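Transcriptional regulator, ROK family (Vibrio cholerae O1 biovar eltor, PDB 1Z05) probably binds DNA as a zinc-containing transcriptional regulator of the ROK family, a homologue of Escherichia coli Mlc linked to carbohydrate metabolism. Local coordinates at residues A350-G364 with Q385-S399. Numbering follows the deposited sequence.
Sequences AIVINLFNPEKILIG and QSLPVYHQDLKLVES
Leu394 and Ile353 meet methyl to methyl, CD2 of the leucine lying 3.6 Å from CD1 of the isoleucine, where the end of helix 332-356 faces the turn leading into strand 395-398. Branched aliphatic chains suit this apolar seam: Leu394 CG also meets CG1 of Ile361, and Leu396 lays its CD1 3.5 Å from Ile361 CG2. CG2 of Ile353, anti to the backbone N, comes 3.8 Å from Tyr390 CB. The tyrosine ring, flat enough to slip in at the helix terminus, meets the backbone oxygens of Ile353 and Asn354 at its edge, while the side-chain amide of Asn357 stacks over one face, the planes 13° apart. The Tyr390 hydroxyl donates to a water that in turn donates to Asn354 O, satisfying a carbonyl of the last helical turn. Asn354, an amide whose N-H can reach a backbone carbonyl, gives ND2 to Gln385 O (3.0 Å), in the carbonyl plane but bent at 139°. Farther on, the strands run parallel: Ile361 N bonds to Lys395 O at 3.1 Å, and Ile361 O, Ile363 N and Ile363 O continue the ladder to Val397 and Ser399. On the Lys360 face, buried Leu362 lies alongside Val397, CD2 to CG2 a tight 3.2 Å. Only the lysine ends are looser: Lys395 leads its ammonium away, whereas extended Lys360 passes CE over Val397 CG2 to the carbonyl of His230 and a salt bridge with Asp233. Glu398, on the same face as Leu396 and Ile363, pairs with Lys371. Strand 360-364, helix 371-385 and outermost strand 395-398 thus form a beta-alpha-beta crossover within the mixed five-stranded sheet of the actin-like ATPase (ASKHA) fold.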
loop_
_atom_site.group_PDB
_atom_site.type_symbol
_atom_site.label_atom_id
_atom_site.label_comp_id
_atom_site.label_asym_id
_atom_site.label_seq_id
_atom_site.Cartn_x
_atom_site.Cartn_y
_atom_site.Cartn_z
ATOM N N ALA A 350 17.373 0.794 2.777
ATOM C CA ALA A 350 17.603 0.216 1.445
ATOM C C ALA A 350 16.552 -0.833 1.089
ATOM O O ALA A 350 16.140 -0.941 -0.066
ATOM C CB ALA A 350 18.992 -0.376 1.329
ATOM N N ILE A 351 16.150 -1.622 2.080
ATOM C CA ILE A 351 15.065 -2.592 1.910
ATOM C C ILE A 351 13.754 -1.915 1.494
ATOM O O ILE A 351 13.093 -2.349 0.551
ATOM C CB ILE A 351 14.878 -3.431 3.197
ATOM C CG1 ILE A 351 16.050 -4.414 3.326
ATOM C CG2 ILE A 351 13.552 -4.188 3.167
ATOM C CD1 ILE A 351 16.194 -5.047 4.709
ATOM N N VAL A 352 13.402 -0.843 2.198
ATOM C CA VAL A 352 12.180 -0.088 1.944
ATOM C C VAL A 352 12.204 0.586 0.561
ATOM O O VAL A 352 11.177 0.604 -0.158
ATOM C CB VAL A 352 11.937 0.918 3.099
ATOM C CG1 VAL A 352 10.829 1.884 2.776
ATOM C CG2 VAL A 352 11.603 0.143 4.387
ATOM N N ILE A 353 13.375 1.102 0.184
ATOM C CA ILE A 353 13.583 1.686 -1.145
ATOM C C ILE A 353 13.341 0.647 -2.235
ATOM O O ILE A 353 12.599 0.905 -3.184
ATOM C CB ILE A 353 15.016 2.292 -1.279
ATOM C CG1 ILE A 353 15.114 3.560 -0.425
ATOM C CG2 ILE A 353 15.361 2.584 -2.741
ATOM C CD1 ILE A 353 16.527 4.022 -0.151
ATOM N N ASN A 354 13.982 -0.516 -2.103
ATOM C CA ASN A 354 13.772 -1.650 -3.017
ATOM C C ASN A 354 12.307 -2.036 -3.219
ATOM O O ASN A 354 11.873 -2.295 -4.339
ATOM C CB ASN A 354 14.540 -2.876 -2.521
ATOM C CG ASN A 354 15.973 -2.897 -2.994
ATOM O OD1 ASN A 354 16.234 -2.937 -4.189
ATOM N ND2 ASN A 354 16.912 -2.901 -2.058
ATOM N N LEU A 355 11.561 -2.087 -2.126
ATOM C CA LEU A 355 10.169 -2.509 -2.166
ATOM C C LEU A 355 9.206 -1.429 -2.622
ATOM O O LEU A 355 8.187 -1.738 -3.237
ATOM C CB LEU A 355 9.731 -3.003 -0.795
ATOM C CG LEU A 355 10.405 -4.294 -0.357
ATOM C CD1 LEU A 355 10.184 -4.425 1.105
ATOM C CD2 LEU A 355 9.834 -5.503 -1.089
ATOM N N PHE A 356 9.514 -0.170 -2.322
ATOM C CA PHE A 356 8.548 0.902 -2.559
ATOM C C PHE A 356 8.919 1.945 -3.611
ATOM O O PHE A 356 8.041 2.677 -4.067
ATOM C CB PHE A 356 8.172 1.599 -1.251
ATOM C CG PHE A 356 7.396 0.733 -0.312
ATOM C CD1 PHE A 356 6.030 0.531 -0.500
ATOM C CD2 PHE A 356 8.026 0.121 0.768
ATOM C CE1 PHE A 356 5.316 -0.273 0.360
ATOM C CE2 PHE A 356 7.314 -0.691 1.637
ATOM C CZ PHE A 356 5.952 -0.882 1.428
ATOM N N ASN A 357 10.200 2.026 -3.984
ATOM C CA ASN A 357 10.667 3.034 -4.953
ATOM C C ASN A 357 10.180 4.455 -4.572
ATOM O O ASN A 357 9.554 5.138 -5.395
ATOM C CB ASN A 357 10.191 2.639 -6.363
ATOM C CG ASN A 357 10.884 3.408 -7.484
ATOM O OD1 ASN A 357 11.834 4.170 -7.271
ATOM N ND2 ASN A 357 10.405 3.189 -8.703
ATOM N N PRO A 358 10.467 4.904 -3.324
ATOM C CA PRO A 358 9.965 6.212 -2.889
ATOM C C PRO A 358 10.699 7.371 -3.563
ATOM O O PRO A 358 11.817 7.192 -4.061
ATOM C CB PRO A 358 10.252 6.217 -1.382
ATOM C CG PRO A 358 11.429 5.334 -1.229
ATOM C CD PRO A 358 11.290 4.265 -2.280
ATOM N N GLU A 359 10.067 8.544 -3.575
ATOM C CA GLU A 359 10.676 9.749 -4.149
ATOM C C GLU A 359 11.383 10.586 -3.085
ATOM O O GLU A 359 12.083 11.541 -3.412
ATOM C CB GLU A 359 9.631 10.610 -4.861
ATOM C CG GLU A 359 8.849 9.900 -5.956
ATOM C CD GLU A 359 7.672 10.719 -6.437
ATOM O OE1 GLU A 359 6.529 10.457 -5.994
ATOM O OE2 GLU A 359 7.896 11.644 -7.249
ATOM N N LYS A 360 11.205 10.227 -1.815
ATOM C CA LYS A 360 11.817 10.987 -0.724
ATOM C C LYS A 360 11.880 10.196 0.572
ATOM O O LYS A 360 10.960 9.441 0.893
ATOM C CB LYS A 360 11.051 12.299 -0.501
ATOM C CG LYS A 360 11.889 13.422 0.076
ATOM C CD LYS A 360 11.105 14.716 0.019
ATOM C CE LYS A 360 11.911 15.871 0.555
ATOM N NZ LYS A 360 11.069 17.090 0.608
ATOM N N ILE A 361 12.973 10.383 1.313
ATOM C CA ILE A 361 13.159 9.750 2.617
ATOM C C ILE A 361 13.267 10.829 3.683
ATOM O O ILE A 361 14.108 11.724 3.575
ATOM C CB ILE A 361 14.444 8.859 2.679
ATOM C CG1 ILE A 361 14.480 7.834 1.537
ATOM C CG2 ILE A 361 14.572 8.184 4.063
ATOM C CD1 ILE A 361 13.304 6.873 1.498
ATOM N N LEU A 362 12.422 10.739 4.708
ATOM C CA LEU A 362 12.544 11.628 5.866
ATOM C C LEU A 362 12.971 10.845 7.095
ATOM O O LEU A 362 12.528 9.715 7.309
ATOM C CB LEU A 362 11.233 12.358 6.182
ATOM C CG LEU A 362 10.396 13.066 5.117
ATOM C CD1 LEU A 362 9.353 13.943 5.790
ATOM C CD2 LEU A 362 11.235 13.899 4.198
ATOM N N ILE A 363 13.815 11.477 7.903
ATOM C CA ILE A 363 14.296 10.910 9.151
ATOM C C ILE A 363 13.733 11.728 10.319
ATOM O O ILE A 363 13.836 12.951 10.341
ATOM C CB ILE A 363 15.858 10.897 9.184
ATOM C CG1 ILE A 363 16.427 10.170 7.942
ATOM C CG2 ILE A 363 16.375 10.288 10.480
ATOM C CD1 ILE A 363 16.141 8.645 7.905
ATOM N N GLY A 364 13.123 11.047 11.272
ATOM C CA GLY A 364 12.595 11.704 12.455
ATOM C C GLY A 364 13.106 11.079 13.737
ATOM O O GLY A 364 13.217 9.850 13.843
ATOM N N GLN A 385 23.193 -0.916 -1.429
ATOM C CA GLN A 385 22.190 -1.956 -1.185
ATOM C C GLN A 385 20.831 -1.719 -1.851
ATOM O O GLN A 385 19.840 -2.374 -1.517
ATOM C CB GLN A 385 22.028 -2.167 0.319
ATOM C CG GLN A 385 23.359 -2.535 1.020
ATOM C CD GLN A 385 23.227 -2.623 2.522
ATOM O OE1 GLN A 385 22.149 -2.907 3.048
ATOM N NE2 GLN A 385 24.331 -2.393 3.226
ATOM N N SER A 386 20.794 -0.786 -2.794
ATOM C CA SER A 386 19.594 -0.528 -3.593
ATOM C C SER A 386 20.014 -0.085 -4.986
ATOM O O SER A 386 21.158 0.341 -5.180
ATOM C CB SER A 386 18.673 0.507 -2.912
ATOM O OG SER A 386 19.273 1.794 -2.833
ATOM N N LEU A 387 19.104 -0.228 -5.956
ATOM C CA LEU A 387 19.383 0.114 -7.350
ATOM C C LEU A 387 19.751 1.591 -7.516
ATOM O O LEU A 387 19.049 2.468 -6.998
ATOM C CB LEU A 387 18.168 -0.200 -8.232
ATOM C CG LEU A 387 17.832 -1.652 -8.590
ATOM C CD1 LEU A 387 16.449 -1.750 -9.240
ATOM C CD2 LEU A 387 18.872 -2.259 -9.494
ATOM N N PRO A 388 20.855 1.870 -8.234
ATOM C CA PRO A 388 21.205 3.237 -8.626
ATOM C C PRO A 388 20.017 4.061 -9.115
ATOM O O PRO A 388 19.806 5.162 -8.614
ATOM C CB PRO A 388 22.238 3.017 -9.735
ATOM C CG PRO A 388 22.960 1.790 -9.267
ATOM C CD PRO A 388 21.876 0.904 -8.693
ATOM N N VAL A 389 19.225 3.525 -10.043
ATOM C CA VAL A 389 18.065 4.255 -10.569
ATOM C C VAL A 389 17.057 4.658 -9.478
ATOM O O VAL A 389 16.389 5.689 -9.592
ATOM C CB VAL A 389 17.376 3.492 -11.750
ATOM C CG1 VAL A 389 16.579 2.284 -11.261
ATOM C CG2 VAL A 389 16.487 4.430 -12.559
ATOM N N TYR A 390 16.969 3.852 -8.419
ATOM C CA TYR A 390 16.047 4.103 -7.305
ATOM C C TYR A 390 16.520 5.202 -6.362
ATOM O O TYR A 390 15.707 5.884 -5.755
ATOM C CB TYR A 390 15.859 2.832 -6.472
ATOM C CG TYR A 390 14.830 1.843 -6.980
ATOM C CD1 TYR A 390 14.720 1.525 -8.341
ATOM C CD2 TYR A 390 13.991 1.193 -6.086
ATOM C CE1 TYR A 390 13.771 0.601 -8.787
ATOM C CE2 TYR A 390 13.054 0.267 -6.514
ATOM C CZ TYR A 390 12.945 -0.030 -7.852
ATOM O OH TYR A 390 11.998 -0.956 -8.236
ATOM N N HIS A 391 17.832 5.348 -6.210
ATOM C CA HIS A 391 18.370 6.259 -5.201
ATOM C C HIS A 391 19.151 7.452 -5.770
ATOM O O HIS A 391 19.824 8.162 -5.017
ATOM C CB HIS A 391 19.209 5.493 -4.161
ATOM C CG HIS A 391 20.478 4.911 -4.701
ATOM N ND1 HIS A 391 20.715 3.555 -4.736
ATOM C CD2 HIS A 391 21.579 5.498 -5.226
ATOM C CE1 HIS A 391 21.907 3.332 -5.263
ATOM N NE2 HIS A 391 22.451 4.495 -5.576
ATOM N N GLN A 392 19.046 7.670 -7.080
ATOM C CA GLN A 392 19.797 8.728 -7.769
ATOM C C GLN A 392 19.466 10.142 -7.284
ATOM O O GLN A 392 20.350 10.877 -6.830
ATOM C CB GLN A 392 19.625 8.630 -9.294
ATOM C CG GLN A 392 20.769 7.896 -9.996
ATOM C CD GLN A 392 20.562 7.729 -11.503
ATOM O OE1 GLN A 392 19.664 8.329 -12.103
ATOM N NE2 GLN A 392 21.405 6.903 -12.118
ATOM N N ASP A 393 18.195 10.510 -7.387
ATOM C CA ASP A 393 17.726 11.838 -7.001
ATOM C C ASP A 393 16.992 11.779 -5.664
ATOM O O ASP A 393 16.058 12.546 -5.408
ATOM C CB ASP A 393 16.818 12.411 -8.097
ATOM C CG ASP A 393 15.973 11.341 -8.784
ATOM O OD1 ASP A 393 15.299 10.552 -8.080
ATOM O OD2 ASP A 393 15.981 11.292 -10.034
ATOM N N LEU A 394 17.432 10.864 -4.809
ATOM C CA LEU A 394 16.738 10.588 -3.565
ATOM C C LEU A 394 17.260 11.464 -2.437
ATOM O O LEU A 394 18.387 11.298 -1.966
ATOM C CB LEU A 394 16.851 9.097 -3.215
ATOM C CG LEU A 394 15.907 8.460 -2.193
ATOM C CD1 LEU A 394 14.449 8.827 -2.435
ATOM C CD2 LEU A 394 16.080 6.957 -2.235
ATOM N N LYS A 395 16.424 12.412 -2.017
ATOM C CA LYS A 395 16.763 13.299 -0.910
ATOM C C LYS A 395 16.576 12.587 0.412
ATOM O O LYS A 395 15.549 11.924 0.624
ATOM C CB LYS A 395 15.916 14.578 -0.939
ATOM C CG LYS A 395 16.665 15.822 -1.402
ATOM C CD LYS A 395 17.063 15.742 -2.874
ATOM C CE LYS A 395 17.556 17.088 -3.395
ATOM N NZ LYS A 395 16.431 18.061 -3.550
ATOM N N LEU A 396 17.587 12.709 1.273
ATOM C CA LEU A 396 17.494 12.280 2.668
ATOM C C LEU A 396 17.374 13.523 3.541
ATOM O O LEU A 396 18.332 14.283 3.663
ATOM C CB LEU A 396 18.735 11.480 3.061
ATOM C CG LEU A 396 18.700 10.672 4.356
ATOM C CD1 LEU A 396 17.862 9.427 4.170
ATOM C CD2 LEU A 396 20.097 10.281 4.778
ATOM N N VAL A 397 16.202 13.755 4.129
ATOM C CA VAL A 397 16.002 14.994 4.889
ATOM C C VAL A 397 15.371 14.805 6.267
ATOM O O VAL A 397 14.660 13.820 6.522
ATOM C CB VAL A 397 15.249 16.108 4.069
ATOM C CG1 VAL A 397 15.826 16.270 2.658
ATOM C CG2 VAL A 397 13.776 15.853 3.995
ATOM N N GLU A 398 15.644 15.763 7.149
ATOM C CA GLU A 398 15.035 15.809 8.473
ATOM C C GLU A 398 13.532 16.123 8.392
ATOM O O GLU A 398 13.100 16.972 7.605
ATOM C CB GLU A 398 15.751 16.851 9.347
ATOM C CG GLU A 398 15.322 16.822 10.804
ATOM C CD GLU A 398 16.014 17.876 11.676
ATOM O OE1 GLU A 398 17.028 18.461 11.234
ATOM O OE2 GLU A 398 15.536 18.108 12.815
ATOM N N SER A 399 12.747 15.436 9.223
ATOM C CA SER A 399 11.317 15.693 9.337
ATOM C C SER A 399 11.090 17.085 9.914
ATOM O O SER A 399 11.887 17.557 10.718
ATOM C CB SER A 399 10.664 14.646 10.248
ATOM O OG SER A 399 11.047 14.851 11.604
HETATM O O HOH W 1 10.275 -1.657 -6.360
HETATM O O HOH W 2 13.246 5.104 -5.094
#